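Long-range contact in glutathione S-transferase (Agrobacterium tumefaciens, PDB 2YCD), which binds S-(p-nitrobenzyl)glutathione in its pocket and probably conjugates glutathione to electrophilic compounds, consistent with a role in herbicide detoxification: residues N16-P26 against Q47-F56. Numbering follows the deposited sequence. Where two conformers were deposited one is given.
Sequences NPTITVFERSP and QPYHVRRLSF. With GTB (S-(p-nitrobenzyl)glutathione), chain B.
The beta-alpha-beta unit that opens the thioredoxin-like domain of a glutathione transferase pairs strands 18-22 and 50-54, the latter at an edge of the sheet, in parallel, with helix 35-45 as the crossover between them. Six backbone hydrogen bonds alternate along the seam, from His50 N to Pro17 O (3.0 Å) through to Glu23 N and Leu54 O (2.9 Å); this last donor, just past the end of strand 18-22, sits above the carbonyl plane. On the helix side, Ile19 CG1 meets Val51 CG1 at 3.8 Å and its CD1 reaches Tyr49 CE2, while Tyr49 OH bonds Arg39 of that helix. On the opposite face, that of Thr18, Thr20 and Arg52, the arginine leaves with CG anti to the backbone N (chi1 -178°) and bends at chi3, bringing one guanidinium face under Thr20 CG2, 3.5 Å from NH2; Tyr67 adds a cation-pi contact. Thr20 OG1 turns instead to Ser75 N on the next strand.

At the start, Asn16 ND2 donates to His50 NE2 (3.0 Å, 165°), which helps hold the imidazole, although the amide N lies tilted from the ring plane. At the other end, water 1 links Glu23 O to Arg53 NH1, and the strand leads into the ligand pocket: Pro26 CD covers the Phe22 ring over its centre, Phe56 CE1 comes within 3.5 Å of Phe22 CE1 with the rings inclined at 56°, and Phe22 CE2 packs 3.7 Å from CB2 of the bound S-(p-nitrobenzyl)glutathione.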
ATOM      1  N   ASN A  16      24.066 -12.912  -3.033  1.00 11.79           N
ATOM      2  CA  ASN A  16      22.653 -13.194  -3.283  1.00 11.19           C
ATOM      3  C   ASN A  16      21.817 -12.818  -2.064  1.00  9.80           C
ATOM      4  O   ASN A  16      22.270 -12.979  -0.939  1.00 10.99           O
ATOM      5  CB  ASN A  16      22.477 -14.696  -3.510  1.00 10.46           C
ATOM      6  CG  ASN A  16      23.196 -15.210  -4.746  1.00 11.78           C
ATOM      7  OD1 ASN A  16      23.508 -14.464  -5.684  1.00 12.91           O
ATOM      8  ND2 ASN A  16      23.459 -16.510  -4.749  1.00 11.77           N
ATOM      9  N   PRO A  17      20.590 -12.332  -2.281  1.00 10.08           N
ATOM     10  CA  PRO A  17      19.704 -12.061  -1.153  1.00  9.43           C
ATOM     11  C   PRO A  17      19.027 -13.337  -0.628  1.00  8.83           C
ATOM     12  O   PRO A  17      18.933 -14.359  -1.327  1.00  9.68           O
ATOM     13  CB  PRO A  17      18.665 -11.117  -1.763  1.00 10.90           C
ATOM     14  CG  PRO A  17      18.549 -11.589  -3.168  1.00 10.61           C
ATOM     15  CD  PRO A  17      19.968 -11.982  -3.571  1.00  9.66           C
ATOM     16  N   THR A  18      18.588 -13.258   0.626  1.00  9.32           N
ATOM     17  CA  THR A  18      17.857 -14.321   1.295  1.00  9.08           C
ATOM     18  C   THR A  18      16.490 -13.775   1.727  1.00  9.69           C
ATOM     19  O   THR A  18      16.410 -12.708   2.335  1.00 10.31           O
ATOM     20  CB  THR A  18      18.614 -14.827   2.538  1.00  9.87           C
ATOM     21  OG1 THR A  18      19.876 -15.355   2.110  1.00 11.38           O
ATOM     22  CG2 THR A  18      17.811 -15.921   3.247  1.00 12.32           C
ATOM     23  N   ILE A  19      15.426 -14.491   1.391  1.00  8.73           N
ATOM     24  CA  ILE A  19      14.086 -14.072   1.773  0.69  9.14           C
ATOM     25  C   ILE A  19      13.438 -15.060   2.728  1.00  9.04           C
ATOM     26  O   ILE A  19      13.691 -16.269   2.665  1.00 11.05           O
ATOM     27  CB  ILE A  19      13.197 -13.838   0.553  0.69 12.35           C
ATOM     28  CG1 ILE A  19      12.886 -15.147  -0.144  0.69  8.19           C
ATOM     29  CG2 ILE A  19      13.858 -12.812  -0.402  0.69 10.79           C
ATOM     30  CD1 ILE A  19      11.901 -14.983  -1.298  0.69 11.89           C
ATOM     31  N   THR A  20      12.626 -14.560   3.641  1.00  9.34           N
ATOM     32  CA  THR A  20      11.912 -15.459   4.545  1.00 10.06           C
ATOM     33  C   THR A  20      10.570 -15.860   3.957  1.00  9.60           C
ATOM     34  O   THR A  20       9.896 -15.062   3.280  1.00 12.05           O
ATOM     35  CB  THR A  20      11.691 -14.835   5.925  1.00 10.24           C
ATOM     36  OG1 THR A  20      11.075 -13.548   5.752  1.00 11.75           O
ATOM     37  CG2 THR A  20      13.020 -14.689   6.696  1.00 13.96           C
ATOM     38  N   VAL A  21      10.190 -17.111   4.210  1.00  9.21           N
ATOM     39  CA  VAL A  21       8.978 -17.715   3.647  1.00 11.05           C
ATOM     40  C   VAL A  21       8.396 -18.664   4.691  1.00 11.49           C
ATOM     41  O   VAL A  21       9.089 -19.021   5.644  1.00 11.54           O
ATOM     42  CB  VAL A  21       9.272 -18.518   2.351  1.00 11.07           C
ATOM     43  CG1 VAL A  21      10.016 -17.647   1.333  1.00 11.72           C
ATOM     44  CG2 VAL A  21      10.066 -19.802   2.655  1.00 13.12           C
ATOM     45  N   PHE A  22       7.129 -19.044   4.542  1.00 11.53           N
ATOM     46  CA  PHE A  22       6.538 -20.048   5.433  1.00 12.43           C
ATOM     47  C   PHE A  22       7.214 -21.402   5.212  1.00 11.25           C
ATOM     48  O   PHE A  22       7.414 -21.829   4.074  1.00 12.78           O
ATOM     49  CB  PHE A  22       5.043 -20.261   5.135  1.00 13.12           C
ATOM     50  CG  PHE A  22       4.132 -19.136   5.553  1.00 12.36           C
ATOM     51  CD1 PHE A  22       3.842 -18.908   6.891  1.00 12.90           C
ATOM     52  CD2 PHE A  22       3.487 -18.375   4.591  1.00 11.18           C
ATOM     53  CE1 PHE A  22       2.961 -17.902   7.268  1.00 14.91           C
ATOM     54  CE2 PHE A  22       2.610 -17.359   4.953  1.00 13.60           C
ATOM     55  CZ  PHE A  22       2.342 -17.121   6.291  1.00 14.07           C
ATOM     56  N   GLU A  23       7.534 -22.095   6.299  1.00 13.07           N
ATOM     57  CA  GLU A  23       7.892 -23.507   6.196  1.00 15.90           C
ATOM     58  C   GLU A  23       6.704 -24.335   5.702  1.00 13.05           C
ATOM     59  O   GLU A  23       6.864 -25.193   4.839  1.00 16.01           O
ATOM     60  CB  GLU A  23       8.404 -24.026   7.539  1.00 16.71           C
ATOM     61  CG  GLU A  23       8.955 -25.440   7.481  1.00 20.53           C
ATOM     62  CD  GLU A  23       9.565 -25.857   8.800  1.00 37.85           C
ATOM     63  OE1 GLU A  23       8.885 -25.703   9.834  1.00 32.75           O
ATOM     64  OE2 GLU A  23      10.727 -26.319   8.804  1.00 48.39           O
ATOM     65  N   ARG A  24       5.526 -24.078   6.262  1.00 12.75           N
ATOM     66  CA  ARG A  24       4.298 -24.763   5.839  1.00 17.91           C
ATOM     67  C   ARG A  24       3.239 -23.738   5.472  1.00 16.37           C
ATOM     68  O   ARG A  24       2.413 -23.366   6.303  1.00 20.94           O
ATOM     69  CB  ARG A  24       3.786 -25.692   6.955  1.00 20.26           C
ATOM     70  CG  ARG A  24       4.723 -26.855   7.254  1.00 34.17           C
ATOM     71  CD  ARG A  24       4.373 -27.513   8.579  1.00 46.49           C
ATOM     72  NE  ARG A  24       5.445 -28.372   9.082  1.00 56.71           N
ATOM     73  CZ  ARG A  24       5.561 -29.673   8.832  1.00 55.64           C
ATOM     74  NH1 ARG A  24       4.672 -30.304   8.075  1.00 60.35           N
ATOM     75  NH2 ARG A  24       6.577 -30.348   9.349  0.41 51.81           N
ATOM     76  N   SER A  25       3.261 -23.280   4.220  1.00 14.61           N
ATOM     77  CA  SER A  25       2.375 -22.196   3.807  1.00 16.45           C
ATOM     78  C   SER A  25       0.904 -22.582   3.868  1.00 16.14           C
ATOM     79  O   SER A  25       0.532 -23.685   3.478  1.00 19.80           O
ATOM     80  CB  SER A  25       2.703 -21.733   2.398  1.00 15.15           C
ATOM     81  OG  SER A  25       1.900 -20.620   2.070  1.00 18.36           O
ATOM     82  N   PRO A  26       0.063 -21.656   4.348  1.00 17.66           N
ATOM     83  CA  PRO A  26      -1.377 -21.924   4.433  1.00 20.45           C
ATOM     84  C   PRO A  26      -2.073 -21.829   3.073  1.00 23.42           C
ATOM     85  O   PRO A  26      -3.291 -21.960   3.007  1.00 24.55           O
ATOM     86  CB  PRO A  26      -1.881 -20.833   5.385  1.00 22.77           C
ATOM     87  CG  PRO A  26      -0.888 -19.711   5.244  1.00 27.07           C
ATOM     88  CD  PRO A  26       0.444 -20.385   4.989  1.00 18.69           C
ATOM     89  N   GLN A  47      18.279 -12.769 -10.843  1.00 12.15           N
ATOM     90  CA  GLN A  47      19.072 -12.751  -9.611  1.00 10.85           C
ATOM     91  C   GLN A  47      18.879 -14.032  -8.786  1.00 12.21           C
ATOM     92  O   GLN A  47      17.798 -14.257  -8.239  1.00 13.64           O
ATOM     93  CB  GLN A  47      18.681 -11.542  -8.762  1.00 12.12           C
ATOM     94  CG  GLN A  47      19.311 -11.542  -7.377  1.00 11.64           C
ATOM     95  CD  GLN A  47      20.802 -11.361  -7.442  1.00 13.91           C
ATOM     96  OE1 GLN A  47      21.284 -10.344  -7.945  1.00 16.90           O
ATOM     97  NE2 GLN A  47      21.547 -12.353  -6.958  1.00 14.50           N
ATOM     98  N   PRO A  48      19.927 -14.879  -8.669  1.00 11.72           N
ATOM     99  CA  PRO A  48      19.817 -16.039  -7.773  1.00 12.03           C
ATOM    100  C   PRO A  48      19.540 -15.612  -6.334  1.00 10.64           C
ATOM    101  O   PRO A  48      19.997 -14.558  -5.900  1.00 11.21           O
ATOM    102  CB  PRO A  48      21.200 -16.715  -7.875  1.00 13.08           C
ATOM    103  CG  PRO A  48      21.791 -16.184  -9.155  1.00 17.02           C
ATOM    104  CD  PRO A  48      21.248 -14.794  -9.324  1.00 12.50           C
ATOM    105  N   TYR A  49      18.763 -16.407  -5.610  1.00 10.43           N
ATOM    106  CA  TYR A  49      18.418 -16.053  -4.244  1.00 10.23           C
ATOM    107  C   TYR A  49      18.260 -17.309  -3.398  1.00  9.32           C
ATOM    108  O   TYR A  49      18.289 -18.458  -3.907  1.00 11.69           O
ATOM    109  CB  TYR A  49      17.136 -15.195  -4.205  1.00 11.32           C
ATOM    110  CG  TYR A  49      15.881 -15.946  -4.612  1.00  8.08           C
ATOM    111  CD1 TYR A  49      15.532 -16.089  -5.950  1.00  9.63           C
ATOM    112  CD2 TYR A  49      15.050 -16.518  -3.658  1.00  8.37           C
ATOM    113  CE1 TYR A  49      14.382 -16.776  -6.336  1.00  9.35           C
ATOM    114  CE2 TYR A  49      13.890 -17.212  -4.036  1.00 10.69           C
ATOM    115  CZ  TYR A  49      13.580 -17.351  -5.375  1.00  8.92           C
ATOM    116  OH  TYR A  49      12.438 -18.036  -5.738  1.00 10.28           O
ATOM    117  N   HIS A  50      18.098 -17.087  -2.105  1.00  9.70           N
ATOM    118  CA  HIS A  50      17.975 -18.154  -1.127  1.00  9.39           C
ATOM    119  C   HIS A  50      16.773 -17.893  -0.252  1.00  9.68           C
ATOM    120  O   HIS A  50      16.286 -16.752  -0.175  1.00  9.84           O
ATOM    121  CB  HIS A  50      19.257 -18.243  -0.282  1.00 10.86           C
ATOM    122  CG  HIS A  50      20.491 -18.271  -1.115  1.00  9.77           C
ATOM    123  ND1 HIS A  50      20.967 -19.430  -1.691  1.00 11.70           N
ATOM    124  CD2 HIS A  50      21.295 -17.275  -1.559  1.00  9.68           C
ATOM    125  CE1 HIS A  50      22.030 -19.155  -2.418  1.00 12.50           C
ATOM    126  NE2 HIS A  50      22.252 -17.850  -2.357  1.00 12.98           N
ATOM    127  N   VAL A  51      16.279 -18.937   0.400  1.00 10.52           N
ATOM    128  CA  VAL A  51      15.165 -18.766   1.318  1.00 10.62           C
ATOM    129  C   VAL A  51      15.487 -19.294   2.702  1.00 11.85           C
ATOM    130  O   VAL A  51      16.312 -20.212   2.869  1.00 13.71           O
ATOM    131  CB  VAL A  51      13.848 -19.401   0.801  1.00 11.74           C
ATOM    132  CG1 VAL A  51      13.522 -18.904  -0.614  1.00 11.86           C
ATOM    133  CG2 VAL A  51      13.900 -20.933   0.841  1.00 13.35           C
ATOM    134  N   ARG A  52      14.845 -18.682   3.688  1.00 11.36           N
ATOM    135  CA  ARG A  52      14.869 -19.164   5.052  0.53 12.47           C
ATOM    136  C   ARG A  52      13.433 -19.486   5.444  1.00 11.85           C
ATOM    137  O   ARG A  52      12.585 -18.592   5.493  1.00 11.70           O
ATOM    138  CB  ARG A  52      15.471 -18.103   5.975  0.53 12.67           C
ATOM    139  CG  ARG A  52      15.585 -18.522   7.419  0.53 13.69           C
ATOM    140  CD  ARG A  52      16.694 -17.744   8.137  0.53 19.70           C
ATOM    141  NE  ARG A  52      16.470 -16.300   8.119  0.53 20.24           N
ATOM    142  CZ  ARG A  52      15.851 -15.632   9.086  0.53 22.50           C
ATOM    143  NH1 ARG A  52      15.394 -16.282  10.147  0.53 21.85           N
ATOM    144  NH2 ARG A  52      15.691 -14.315   8.996  0.53 15.55           N
ATOM    145  N   ARG A  53      13.161 -20.765   5.692  1.00 12.15           N
ATOM    146  CA  ARG A  53      11.810 -21.210   6.016  1.00 13.44           C
ATOM    147  C   ARG A  53      11.513 -21.037   7.499  1.00 16.07           C
ATOM    148  O   ARG A  53      12.301 -21.456   8.352  1.00 20.35           O
ATOM    149  CB  ARG A  53      11.650 -22.684   5.641  1.00 14.70           C
ATOM    150  CG  ARG A  53      11.789 -22.987   4.154  1.00 18.28           C
ATOM    151  CD  ARG A  53      11.797 -24.503   3.905  1.00 21.14           C
ATOM    152  NE  ARG A  53      12.891 -25.153   4.622  1.00 34.13           N
ATOM    153  CZ  ARG A  53      12.937 -26.454   4.902  1.00 58.69           C
ATOM    154  NH1 ARG A  53      11.949 -27.261   4.528  1.00 44.04           N
ATOM    155  NH2 ARG A  53      13.975 -26.948   5.563  1.00 54.62           N
ATOM    156  N   LEU A  54      10.380 -20.423   7.814  1.00 13.01           N
ATOM    157  CA  LEU A  54      10.014 -20.160   9.197  1.00 14.39           C
ATOM    158  C   LEU A  54       8.757 -20.915   9.575  1.00 18.99           C
ATOM    159  O   LEU A  54       7.751 -20.857   8.871  1.00 16.08           O
ATOM    160  CB  LEU A  54       9.764 -18.667   9.418  1.00 13.42           C
ATOM    161  CG  LEU A  54      10.966 -17.756   9.152  1.00 15.42           C
ATOM    162  CD1 LEU A  54      10.588 -16.317   9.459  1.00 17.38           C
ATOM    163  CD2 LEU A  54      12.147 -18.204  10.001  1.00 19.36           C
ATOM    164  N   SER A  55       8.817 -21.611  10.705  1.00 17.40           N
ATOM    165  CA  SER A  55       7.619 -22.199  11.282  1.00 18.01           C
ATOM    166  C   SER A  55       6.755 -21.082  11.848  1.00 18.43           C
ATOM    167  O   SER A  55       7.234 -19.973  12.092  1.00 18.68           O
ATOM    168  CB  SER A  55       7.995 -23.193  12.390  1.00 23.11           C
ATOM    169  OG  SER A  55       8.546 -22.522  13.517  1.00 21.77           O
ATOM    170  N   PHE A  56       5.476 -21.362  12.055  1.00 24.84           N
ATOM    171  CA  PHE A  56       4.578 -20.357  12.616  1.00 25.94           C
ATOM    172  C   PHE A  56       5.072 -19.882  13.975  1.00 20.53           C
ATOM    173  O   PHE A  56       4.956 -18.707  14.313  1.00 27.67           O
ATOM    174  CB  PHE A  56       3.150 -20.903  12.723  1.00 36.41           C
ATOM    175  CG  PHE A  56       2.541 -21.256  11.395  1.00 38.93           C
ATOM    176  CD1 PHE A  56       2.335 -20.282  10.433  1.00 30.96           C
ATOM    177  CD2 PHE A  56       2.177 -22.558  11.105  1.00 42.93           C
ATOM    178  CE1 PHE A  56       1.776 -20.600   9.212  1.00 28.00           C
ATOM    179  CE2 PHE A  56       1.617 -22.881   9.883  1.00 46.52           C
ATOM    180  CZ  PHE A  56       1.416 -21.897   8.936  1.00 35.56           C
TER
HETATM  181  N1  GTB B 501       2.384  -5.510   4.059  1.00  8.55           N
HETATM  182  CA1 GTB B 501       3.119  -6.774   4.210  1.00  7.62           C
HETATM  183  C1  GTB B 501       3.821  -7.124   2.923  1.00  7.97           C
HETATM  184  O11 GTB B 501       3.222  -6.867   1.857  1.00  8.73           O
HETATM  185  O12 GTB B 501       4.952  -7.664   2.966  1.00  9.39           O
HETATM  186  CB1 GTB B 501       2.126  -7.863   4.648  1.00  9.19           C
HETATM  187  CG1 GTB B 501       2.848  -9.172   4.962  1.00 11.16           C
HETATM  188  CD1 GTB B 501       1.877 -10.291   5.284  1.00 10.41           C
HETATM  189  OE1 GTB B 501       0.667 -10.065   5.300  1.00 12.95           O
HETATM  190  N2  GTB B 501       2.416 -11.486   5.520  1.00  9.57           N
HETATM  191  CA2 GTB B 501       1.603 -12.663   5.828  1.00 10.07           C
HETATM  192  C2  GTB B 501       2.062 -13.344   7.080  1.00 12.39           C
HETATM  193  O2  GTB B 501       3.252 -13.416   7.379  1.00 10.83           O
HETATM  194  CB2 GTB B 501       1.804 -13.708   4.713  1.00  9.79           C
HETATM  195  SG2 GTB B 501       1.175 -13.237   3.137  1.00 12.60           S
HETATM  196  N3  GTB B 501       1.101 -13.884   7.833  1.00 13.82           N
HETATM  197  CA3 GTB B 501       1.338 -14.645   9.049  1.00 15.52           C
HETATM  198  C3  GTB B 501       0.914 -13.939  10.304  1.00 23.30           C
HETATM  199  O31 GTB B 501       0.322 -12.845  10.224  1.00 26.19           O
HETATM  200  O32 GTB B 501       1.193 -14.510  11.383  1.00 26.57           O
HETATM  201  C'  GTB B 501      -0.584 -13.178   3.310  1.00 14.42           C
HETATM  202  C1' GTB B 501      -1.251 -14.456   2.873  1.00 18.44           C
HETATM  203  C2' GTB B 501      -1.545 -15.440   3.803  1.00 26.49           C
HETATM  204  C3' GTB B 501      -2.170 -16.616   3.393  1.00 28.95           C
HETATM  205  C4' GTB B 501      -2.502 -16.797   2.052  1.00 21.26           C
HETATM  206  N41 GTB B 501      -3.143 -17.981   1.640  1.00 28.38           N
HETATM  207  O41 GTB B 501      -3.542 -18.117   0.485  1.00 21.74           O
HETATM  208  O42 GTB B 501      -3.312 -18.868   2.454  1.00 29.56           O
HETATM  209  C5' GTB B 501      -2.213 -15.802   1.129  1.00 22.01           C
HETATM  210  C6' GTB B 501      -1.592 -14.626   1.536  1.00 18.20           C
HETATM  211  O   HOH W   1       9.224 -26.701   3.781  1.00 23.21           O
HETATM  212  O   HOH W   2      12.995 -23.853   9.773  1.00 36.02           O
HETATM  213  O   HOH W   3       5.112 -22.195   8.387  1.00 19.12           O